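Local coordinates for tubulin-like protein CetZ (Methanosaeta thermophila, PDB 3ZID) that binds GTP as a GTPase of the tubulin/FtsZ superfamily and is probably involved in the control of archaeal cell shape, at residues 16-21 and 58-63; 20-25 and 193-198. All blocks are in the same frame, centred on the assembly; numbering follows the deposited sequence.

How the interactions relate
Helix 10-30, which follows the first strand of the nucleotide-binding domain, is shared by both contacts, and Val20 and Asn21 belong to each. Interaction 1 ties one flank of the helix to the loop 58-63, whereas interaction 2 sets another flank against helix 186-210, whose Asn194 reads the guanine of GDP. Their centres lie about 8 Å apart. They meet directly where Phe60 O comes 3.4 Å from Phe25 CZ and where Ile16 CG1 lies 3.5 Å from Asn194 OD1. The side chain of Asp18, the hub of interaction 1, is about 7 Å from that of Asn194, and that of Leu58 is about 8 Å from GDP, so interaction 1 lies close to the nucleotide site without touching GDP.

Interaction 1 of 2, residues 16-21 and 58-63; sequences ILDAVN and LKFTAA
The helical segment 16-21 runs past an irregular loop, 58-63, and the two backbones come nearest at Asp18 and Phe60, whose CA atoms are 5.6 Å apart. Asp18 carries the contact. Its CG stands anti to the backbone N (chi1 -151°), a torsion that swings the carboxylate across to the loop, where three donors meet it. Phe60 N reaches OD1 of Asp18 at 2.9 Å on the syn lone pair, and the hydroxyl of Thr61 donates to the anti lone pair of the same oxygen, with OG1 to OD1 at 2.7 Å. The other oxygen, OD2 of Asp18, takes the amide of Lys59 at 2.9 Å in a nearly straight bond (165°) that arrives from above the carboxylate plane.

Thr61 bridges the two helix side chains. While donating a hydrogen bond to Asp18, OG1 accepts one from Asn21 ND2 at 3.0 Å, with the hydroxyl oxygen close to the amide plane, so one turn of helix presents two side chains to a single threonine. Asn21 ND2 also makes a weak hydrogen bond to Thr45 on strand 42-49, which links this network to the central parallel sheet. Around this polar core the contacts are looser: Leu58 CD2 lies 4.0 Å from Asp18 CB, and CB of Asn21 rests 3.3 Å from the carbonyl oxygen Phe60 O. The Phe60 ring presents its edge to the acid, OD2 lying near the ring plane, and packs farther along the helix on Arg22 and Phe25.

The loop connects helix 52-56 to the edge strand 66-68 of the GTPase domain. With two consecutive backbone amides and a hydroxyl all donating to one buried carboxylate, Asp18 is probably ionised, its charge spread over three bonds that fix both the rotation of the acid and the turn of the loop.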
ATOM      1  N   ILE A  16       6.593   5.034   6.103  1.00 21.36           N
ATOM      2  CA  ILE A  16       7.037   4.553   4.804  1.00 18.25           C
ATOM      3  C   ILE A  16       7.708   5.678   4.025  1.00 19.27           C
ATOM      4  O   ILE A  16       8.745   5.482   3.424  1.00 21.57           O
ATOM      5  CB  ILE A  16       5.890   3.953   3.996  1.00 20.79           C
ATOM      6  CG1 ILE A  16       5.448   2.644   4.643  1.00 22.39           C
ATOM      7  CG2 ILE A  16       6.338   3.678   2.554  1.00 21.26           C
ATOM      8  CD1 ILE A  16       4.144   2.093   4.068  1.00 20.37           C
ATOM      9  N   LEU A  17       7.126   6.865   4.073  1.00 21.67           N
ATOM     10  CA  LEU A  17       7.712   8.002   3.402  1.00 18.41           C
ATOM     11  C   LEU A  17       9.116   8.311   3.937  1.00 21.06           C
ATOM     12  O   LEU A  17      10.030   8.631   3.170  1.00 21.63           O
ATOM     13  CB  LEU A  17       6.822   9.226   3.560  1.00 15.05           C
ATOM     14  CG  LEU A  17       7.311  10.414   2.736  1.00 20.75           C
ATOM     15  CD1 LEU A  17       7.508   9.987   1.279  1.00 29.94           C
ATOM     16  CD2 LEU A  17       6.308  11.512   2.775  1.00 18.77           C
ATOM     17  N   ASP A  18       9.270   8.214   5.251  1.00 15.98           N
ATOM     18  CA  ASP A  18      10.557   8.414   5.911  1.00 15.76           C
ATOM     19  C   ASP A  18      11.592   7.390   5.427  1.00 21.07           C
ATOM     20  O   ASP A  18      12.740   7.755   5.153  1.00 28.04           O
ATOM     21  CB  ASP A  18      10.396   8.339   7.422  1.00 21.50           C
ATOM     22  CG  ASP A  18      11.413   9.186   8.165  1.00 26.94           C
ATOM     23  OD1 ASP A  18      11.746  10.289   7.676  1.00 27.61           O
ATOM     24  OD2 ASP A  18      11.868   8.755   9.246  1.00 32.87           O
ATOM     25  N   ALA A  19      11.186   6.128   5.281  1.00 18.84           N
ATOM     26  CA  ALA A  19      12.087   5.108   4.721  1.00 21.74           C
ATOM     27  C   ALA A  19      12.472   5.428   3.288  1.00 22.36           C
ATOM     28  O   ALA A  19      13.586   5.127   2.869  1.00 21.36           O
ATOM     29  CB  ALA A  19      11.473   3.705   4.788  1.00 16.75           C
ATOM     30  N   VAL A  20      11.538   6.011   2.537  1.00 15.36           N
ATOM     31  CA  VAL A  20      11.814   6.442   1.167  1.00 17.82           C
ATOM     32  C   VAL A  20      12.887   7.532   1.167  1.00 24.25           C
ATOM     33  O   VAL A  20      13.851   7.462   0.410  1.00 23.04           O
ATOM     34  CB  VAL A  20      10.545   6.922   0.439  1.00 19.18           C
ATOM     35  CG1 VAL A  20      10.912   7.711  -0.814  1.00 15.34           C
ATOM     36  CG2 VAL A  20       9.651   5.729   0.087  1.00 12.94           C
ATOM     37  N   ASN A  21      12.723   8.526   2.031  1.00 18.98           N
ATOM     38  CA  ASN A  21      13.692   9.604   2.158  1.00 26.97           C
ATOM     39  C   ASN A  21      15.045   9.097   2.642  1.00 27.82           C
ATOM     40  O   ASN A  21      16.100   9.545   2.164  1.00 26.28           O
ATOM     41  CB  ASN A  21      13.159  10.700   3.090  1.00 21.18           C
ATOM     42  CG  ASN A  21      12.093  11.556   2.424  1.00 26.23           C
ATOM     43  OD1 ASN A  21      12.157  11.813   1.229  1.00 34.05           O
ATOM     44  ND2 ASN A  21      11.095  11.975   3.191  1.00 23.48           N
ATOM     45  N   LEU A  58       9.681  11.388  12.929  1.00 37.61           N
ATOM     46  CA  LEU A  58      10.295  11.175  11.624  1.00 33.49           C
ATOM     47  C   LEU A  58      11.732  11.667  11.689  1.00 38.56           C
ATOM     48  O   LEU A  58      12.028  12.627  12.396  1.00 41.52           O
ATOM     49  CB  LEU A  58       9.501  11.877  10.519  1.00 29.55           C
ATOM     50  CG  LEU A  58       8.049  11.401  10.350  1.00 27.56           C
ATOM     51  CD1 LEU A  58       7.371  12.082   9.170  1.00 26.73           C
ATOM     52  CD2 LEU A  58       7.955   9.872  10.214  1.00 25.10           C
ATOM     53  N   LYS A  59      12.623  11.020  10.946  1.00 36.07           N
ATOM     54  CA  LYS A  59      14.056  11.259  11.125  1.00 35.83           C
ATOM     55  C   LYS A  59      14.809  11.638   9.866  1.00 31.57           C
ATOM     56  O   LYS A  59      15.891  12.180   9.954  1.00 32.16           O
ATOM     57  CB  LYS A  59      14.714  10.010  11.720  1.00 37.01           C
ATOM     58  CG  LYS A  59      14.169   9.612  13.082  1.00 49.63           C
ATOM     59  CD  LYS A  59      14.595   8.198  13.462  1.00 58.84           C
ATOM     60  CE  LYS A  59      13.987   7.774  14.797  1.00 67.90           C
ATOM     61  NZ  LYS A  59      14.465   6.430  15.232  1.00 72.96           N
ATOM     62  N   PHE A  60      14.230  11.384   8.700  1.00 30.80           N
ATOM     63  CA  PHE A  60      14.926  11.647   7.443  1.00 35.52           C
ATOM     64  C   PHE A  60      14.085  12.559   6.549  1.00 34.10           C
ATOM     65  O   PHE A  60      14.375  12.757   5.367  1.00 28.12           O
ATOM     66  CB  PHE A  60      15.278  10.324   6.742  1.00 29.03           C
ATOM     67  CG  PHE A  60      16.105   9.383   7.603  1.00 35.24           C
ATOM     68  CD1 PHE A  60      17.485   9.465   7.619  1.00 36.44           C
ATOM     69  CD2 PHE A  60      15.493   8.433   8.411  1.00 32.91           C
ATOM     70  CE1 PHE A  60      18.246   8.611   8.422  1.00 34.87           C
ATOM     71  CE2 PHE A  60      16.241   7.588   9.210  1.00 32.93           C
ATOM     72  CZ  PHE A  60      17.620   7.678   9.215  1.00 34.49           C
ATOM     73  N   THR A  61      13.047  13.141   7.133  1.00 34.23           N
ATOM     74  CA  THR A  61      12.132  13.987   6.378  1.00 31.45           C
ATOM     75  C   THR A  61      12.280  15.415   6.853  1.00 27.86           C
ATOM     76  O   THR A  61      12.133  15.687   8.035  1.00 26.03           O
ATOM     77  CB  THR A  61      10.665  13.523   6.574  1.00 30.40           C
ATOM     78  OG1 THR A  61      10.550  12.160   6.154  1.00 26.52           O
ATOM     79  CG2 THR A  61       9.705  14.371   5.752  1.00 32.29           C
ATOM     80  N   ALA A  62      12.551  16.319   5.920  1.00 30.68           N
ATOM     81  CA  ALA A  62      12.712  17.735   6.248  1.00 36.91           C
ATOM     82  C   ALA A  62      11.463  18.337   6.903  1.00 35.80           C
ATOM     83  O   ALA A  62      10.341  17.945   6.592  1.00 28.64           O
ATOM     84  CB  ALA A  62      13.091  18.513   5.011  1.00 37.11           C
ATOM     85  N   ALA A  63      11.672  19.320   7.777  1.00 36.57           N
ATOM     86  CA  ALA A  63      10.589  19.951   8.534  1.00 38.12           C
ATOM     87  C   ALA A  63       9.526  20.545   7.619  1.00 36.29           C
ATOM     88  O   ALA A  63       8.337  20.502   7.928  1.00 38.00           O
ATOM     89  CB  ALA A  63      11.147  21.026   9.444  1.00 44.47           C
TER

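Interaction 2 of 2, residues 20-25 and 193-198; sequences VNRQAF and INTMVA. With GDP (guanosine-5'-diphosphate), chain C.
Helix 186-210, the long helix that in tubulin and FtsZ relatives connects the nucleotide-binding domain to the one beyond it, here lies against helix 10-30. The short segments 20-25 and 193-198 cross at -59°, with axes 9.5 Å apart. Where they come closest, the small Ala198 lets the backbones approach: its CB meets CG2 of Val20 at 3.6 Å.

Farther out the contact turns polar and centres on Thr195. Gln23, extended beyond CG, reaches across so that NE2 bonds to Thr195 O at 3.1 Å, almost straight (169°), on a lone pair in the carbonyl plane. The amide lies flat with this bond, while NE2 also touches the CG2 methyl of Thr195. An alanine at Gln23 would remove this donor and would probably loosen the outer side of the helix crossing. Arg22 bends at chi3 (71°) to bring its guanidinium edge to the threonine hydroxyl, NH2 to OG1 2.9 Å, with the oxygen somewhat out of the guanidinium plane. That hydroxyl is also hydrogen-bonded to Asp191 O, one turn earlier in its own helix.

The same helical turn builds part of the GTP site, occupied here by GDP. Both ends of the Asn194 amide pair with the Watson-Crick edge of the guanine: OD1 accepts from N1 of GDP at 2.6 Å and, weakly, from N2, whereas ND2 donates to O6 at 2.9 Å. Ile193 CG2 packs on the exocyclic N2, and Asn176 and Glu148 complete more of the experimentally established GTP-binding set.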
ATOM      1  N   VAL A  20      11.538   6.011   2.537  1.00 15.36           N
ATOM      2  CA  VAL A  20      11.814   6.442   1.167  1.00 17.82           C
ATOM      3  C   VAL A  20      12.887   7.532   1.167  1.00 24.25           C
ATOM      4  O   VAL A  20      13.851   7.462   0.410  1.00 23.04           O
ATOM      5  CB  VAL A  20      10.545   6.922   0.439  1.00 19.18           C
ATOM      6  CG1 VAL A  20      10.912   7.711  -0.814  1.00 15.34           C
ATOM      7  CG2 VAL A  20       9.651   5.729   0.087  1.00 12.94           C
ATOM      8  N   ASN A  21      12.723   8.526   2.031  1.00 18.98           N
ATOM      9  CA  ASN A  21      13.692   9.604   2.158  1.00 26.97           C
ATOM     10  C   ASN A  21      15.045   9.097   2.642  1.00 27.82           C
ATOM     11  O   ASN A  21      16.100   9.545   2.164  1.00 26.28           O
ATOM     12  CB  ASN A  21      13.159  10.700   3.090  1.00 21.18           C
ATOM     13  CG  ASN A  21      12.093  11.556   2.424  1.00 26.23           C
ATOM     14  OD1 ASN A  21      12.157  11.813   1.229  1.00 34.05           O
ATOM     15  ND2 ASN A  21      11.095  11.975   3.191  1.00 23.48           N
ATOM     16  N   ARG A  22      15.006   8.154   3.579  1.00 23.53           N
ATOM     17  CA  ARG A  22      16.216   7.536   4.103  1.00 27.18           C
ATOM     18  C   ARG A  22      17.050   6.953   2.956  1.00 29.28           C
ATOM     19  O   ARG A  22      18.205   7.337   2.740  1.00 24.91           O
ATOM     20  CB  ARG A  22      15.874   6.433   5.116  1.00 24.26           C
ATOM     21  CG  ARG A  22      17.092   5.927   5.899  1.00 31.55           C
ATOM     22  CD  ARG A  22      16.759   4.711   6.764  1.00 31.33           C
ATOM     23  NE  ARG A  22      16.527   3.520   5.948  1.00 28.70           N
ATOM     24  CZ  ARG A  22      15.418   2.790   5.974  1.00 24.16           C
ATOM     25  NH1 ARG A  22      14.401   3.128   6.778  1.00 20.36           N
ATOM     26  NH2 ARG A  22      15.325   1.722   5.194  1.00 18.25           N
ATOM     27  N   GLN A  23      16.425   6.070   2.190  1.00 22.19           N
ATOM     28  CA  GLN A  23      17.107   5.346   1.139  1.00 28.58           C
ATOM     29  C   GLN A  23      17.490   6.256  -0.018  1.00 32.08           C
ATOM     30  O   GLN A  23      18.487   6.007  -0.711  1.00 28.94           O
ATOM     31  CB  GLN A  23      16.235   4.191   0.658  1.00 26.72           C
ATOM     32  CG  GLN A  23      15.928   3.200   1.759  1.00 23.79           C
ATOM     33  CD  GLN A  23      15.158   2.011   1.264  1.00 22.99           C
ATOM     34  OE1 GLN A  23      15.112   1.731   0.063  1.00 23.41           O
ATOM     35  NE2 GLN A  23      14.490   1.334   2.182  1.00 21.51           N
ATOM     36  N   ALA A  24      16.696   7.307  -0.216  1.00 30.03           N
ATOM     37  CA  ALA A  24      16.918   8.278  -1.290  1.00 31.15           C
ATOM     38  C   ALA A  24      18.227   9.040  -1.113  1.00 34.66           C
ATOM     39  O   ALA A  24      18.871   9.422  -2.100  1.00 34.13           O
ATOM     40  CB  ALA A  24      15.733   9.256  -1.387  1.00 29.87           C
ATOM     41  N   PHE A  25      18.609   9.275   0.140  1.00 37.70           N
ATOM     42  CA  PHE A  25      19.897   9.901   0.455  1.00 44.43           C
ATOM     43  C   PHE A  25      21.079   9.088  -0.076  1.00 43.52           C
ATOM     44  O   PHE A  25      22.076   9.649  -0.527  1.00 50.85           O
ATOM     45  CB  PHE A  25      20.063  10.119   1.961  1.00 50.11           C
ATOM     46  CG  PHE A  25      19.099  11.102   2.542  1.00 60.15           C
ATOM     47  CD1 PHE A  25      18.399  11.974   1.726  1.00 66.10           C
ATOM     48  CD2 PHE A  25      18.906  11.172   3.912  1.00 63.66           C
ATOM     49  CE1 PHE A  25      17.514  12.889   2.263  1.00 68.25           C
ATOM     50  CE2 PHE A  25      18.024  12.085   4.458  1.00 65.25           C
ATOM     51  CZ  PHE A  25      17.328  12.945   3.633  1.00 66.72           C
ATOM     52  N   ILE A 193       9.216  -4.134   6.826  1.00 23.93           N
ATOM     53  CA  ILE A 193       8.204  -3.909   5.811  1.00 19.33           C
ATOM     54  C   ILE A 193       8.414  -2.575   5.110  1.00 17.09           C
ATOM     55  O   ILE A 193       8.432  -2.520   3.884  1.00 19.68           O
ATOM     56  CB  ILE A 193       6.794  -3.962   6.401  1.00 16.86           C
ATOM     57  CG1 ILE A 193       6.477  -5.391   6.873  1.00 18.78           C
ATOM     58  CG2 ILE A 193       5.784  -3.473   5.376  1.00 13.95           C
ATOM     59  CD1 ILE A 193       5.282  -5.506   7.798  1.00 19.59           C
ATOM     60  N   ASN A 194       8.573  -1.509   5.898  1.00 15.29           N
ATOM     61  CA  ASN A 194       8.714  -0.163   5.366  1.00 16.52           C
ATOM     62  C   ASN A 194       9.945  -0.085   4.450  1.00 18.30           C
ATOM     63  O   ASN A 194       9.911   0.547   3.396  1.00 18.72           O
ATOM     64  CB  ASN A 194       8.834   0.884   6.488  1.00 13.95           C
ATOM     65  CG  ASN A 194       7.605   0.973   7.366  1.00 15.44           C
ATOM     66  OD1 ASN A 194       6.566   0.367   7.090  1.00 17.95           O
ATOM     67  ND2 ASN A 194       7.730   1.720   8.461  1.00 14.50           N
ATOM     68  N   THR A 195      11.022  -0.748   4.853  1.00 16.97           N
ATOM     69  CA  THR A 195      12.236  -0.764   4.039  1.00 19.15           C
ATOM     70  C   THR A 195      11.992  -1.448   2.698  1.00 19.75           C
ATOM     71  O   THR A 195      12.463  -0.972   1.671  1.00 18.62           O
ATOM     72  CB  THR A 195      13.407  -1.441   4.788  1.00 20.50           C
ATOM     73  OG1 THR A 195      13.774  -0.624   5.899  1.00 21.77           O
ATOM     74  CG2 THR A 195      14.648  -1.654   3.881  1.00 21.51           C
ATOM     75  N   MET A 196      11.231  -2.540   2.708  1.00 16.14           N
ATOM     76  CA  MET A 196      10.916  -3.272   1.480  1.00 15.94           C
ATOM     77  C   MET A 196      10.029  -2.449   0.561  1.00 18.49           C
ATOM     78  O   MET A 196      10.210  -2.468  -0.655  1.00 21.30           O
ATOM     79  CB  MET A 196      10.223  -4.613   1.793  1.00 19.41           C
ATOM     80  CG  MET A 196      11.084  -5.606   2.551  1.00 20.19           C
ATOM     81  SD  MET A 196      10.170  -7.064   3.072  1.00 36.31           S
ATOM     82  CE  MET A 196       9.741  -7.765   1.489  1.00 35.91           C
ATOM     83  N   VAL A 197       9.067  -1.727   1.139  1.00 14.93           N
ATOM     84  CA  VAL A 197       8.163  -0.925   0.324  1.00 13.35           C
ATOM     85  C   VAL A 197       8.954   0.190  -0.335  1.00 12.81           C
ATOM     86  O   VAL A 197       8.889   0.382  -1.534  1.00 17.84           O
ATOM     87  CB  VAL A 197       7.027  -0.283   1.152  1.00 14.03           C
ATOM     88  CG1 VAL A 197       6.165   0.615   0.244  1.00 13.05           C
ATOM     89  CG2 VAL A 197       6.155  -1.374   1.784  1.00 12.86           C
ATOM     90  N   ALA A 198       9.710   0.917   0.477  1.00 12.43           N
ATOM     91  CA  ALA A 198      10.509   2.033   0.002  1.00 21.17           C
ATOM     92  C   ALA A 198      11.495   1.591  -1.084  1.00 15.23           C
ATOM     93  O   ALA A 198      11.691   2.277  -2.081  1.00 18.70           O
ATOM     94  CB  ALA A 198      11.230   2.677   1.164  1.00 17.04           C
TER
HETATM   95  PB  GDP C 999      -3.443   6.322  11.443  1.00 21.50           P
HETATM   96  O1B GDP C 999      -3.667   6.398   9.942  1.00 19.75           O
HETATM   97  O2B GDP C 999      -2.254   7.179  11.831  1.00 20.81           O
HETATM   98  O3B GDP C 999      -4.701   6.813  12.138  1.00 21.17           O
HETATM   99  O3A GDP C 999      -3.232   4.793  11.879  1.00 30.29           O
HETATM  100  PA  GDP C 999      -1.988   3.905  11.387  1.00 21.73           P
HETATM  101  O1A GDP C 999      -1.037   3.660  12.506  1.00 19.00           O
HETATM  102  O2A GDP C 999      -1.301   4.453  10.155  1.00 22.06           O
HETATM  103  O5' GDP C 999      -2.773   2.587  10.966  1.00 25.02           O
HETATM  104  C5' GDP C 999      -2.611   1.412  11.745  1.00 26.63           C
HETATM  105  C4' GDP C 999      -2.339   0.259  10.788  1.00 22.92           C
HETATM  106  O4' GDP C 999      -1.089   0.507  10.144  1.00 18.04           O
HETATM  107  C3' GDP C 999      -2.189  -1.011  11.580  1.00 15.33           C
HETATM  108  O3' GDP C 999      -2.546  -2.078  10.704  1.00 22.01           O
HETATM  109  C2' GDP C 999      -0.714  -1.036  11.872  1.00 21.96           C
HETATM  110  O2' GDP C 999      -0.281  -2.381  12.042  1.00 20.99           O
HETATM  111  C1' GDP C 999      -0.129  -0.451  10.602  1.00 19.80           C
HETATM  112  N9  GDP C 999       1.113   0.302  10.774  1.00 18.52           N
HETATM  113  C8  GDP C 999       1.344   1.318  11.629  1.00 17.14           C
HETATM  114  N7  GDP C 999       2.594   1.809  11.452  1.00 24.03           N
HETATM  115  C5  GDP C 999       3.165   1.088  10.465  1.00 17.03           C
HETATM  116  C6  GDP C 999       4.453   1.087   9.766  1.00 14.57           C
HETATM  117  O6  GDP C 999       5.344   1.879  10.098  1.00 21.86           O
HETATM  118  N1  GDP C 999       4.637   0.198   8.792  1.00 14.27           N
HETATM  119  C2  GDP C 999       3.695  -0.683   8.430  1.00 17.84           C
HETATM  120  N2  GDP C 999       3.980  -1.552   7.437  1.00 17.35           N
HETATM  121  N3  GDP C 999       2.474  -0.753   9.015  1.00 18.13           N
HETATM  122  C4  GDP C 999       2.174   0.108  10.012  1.00 20.20           C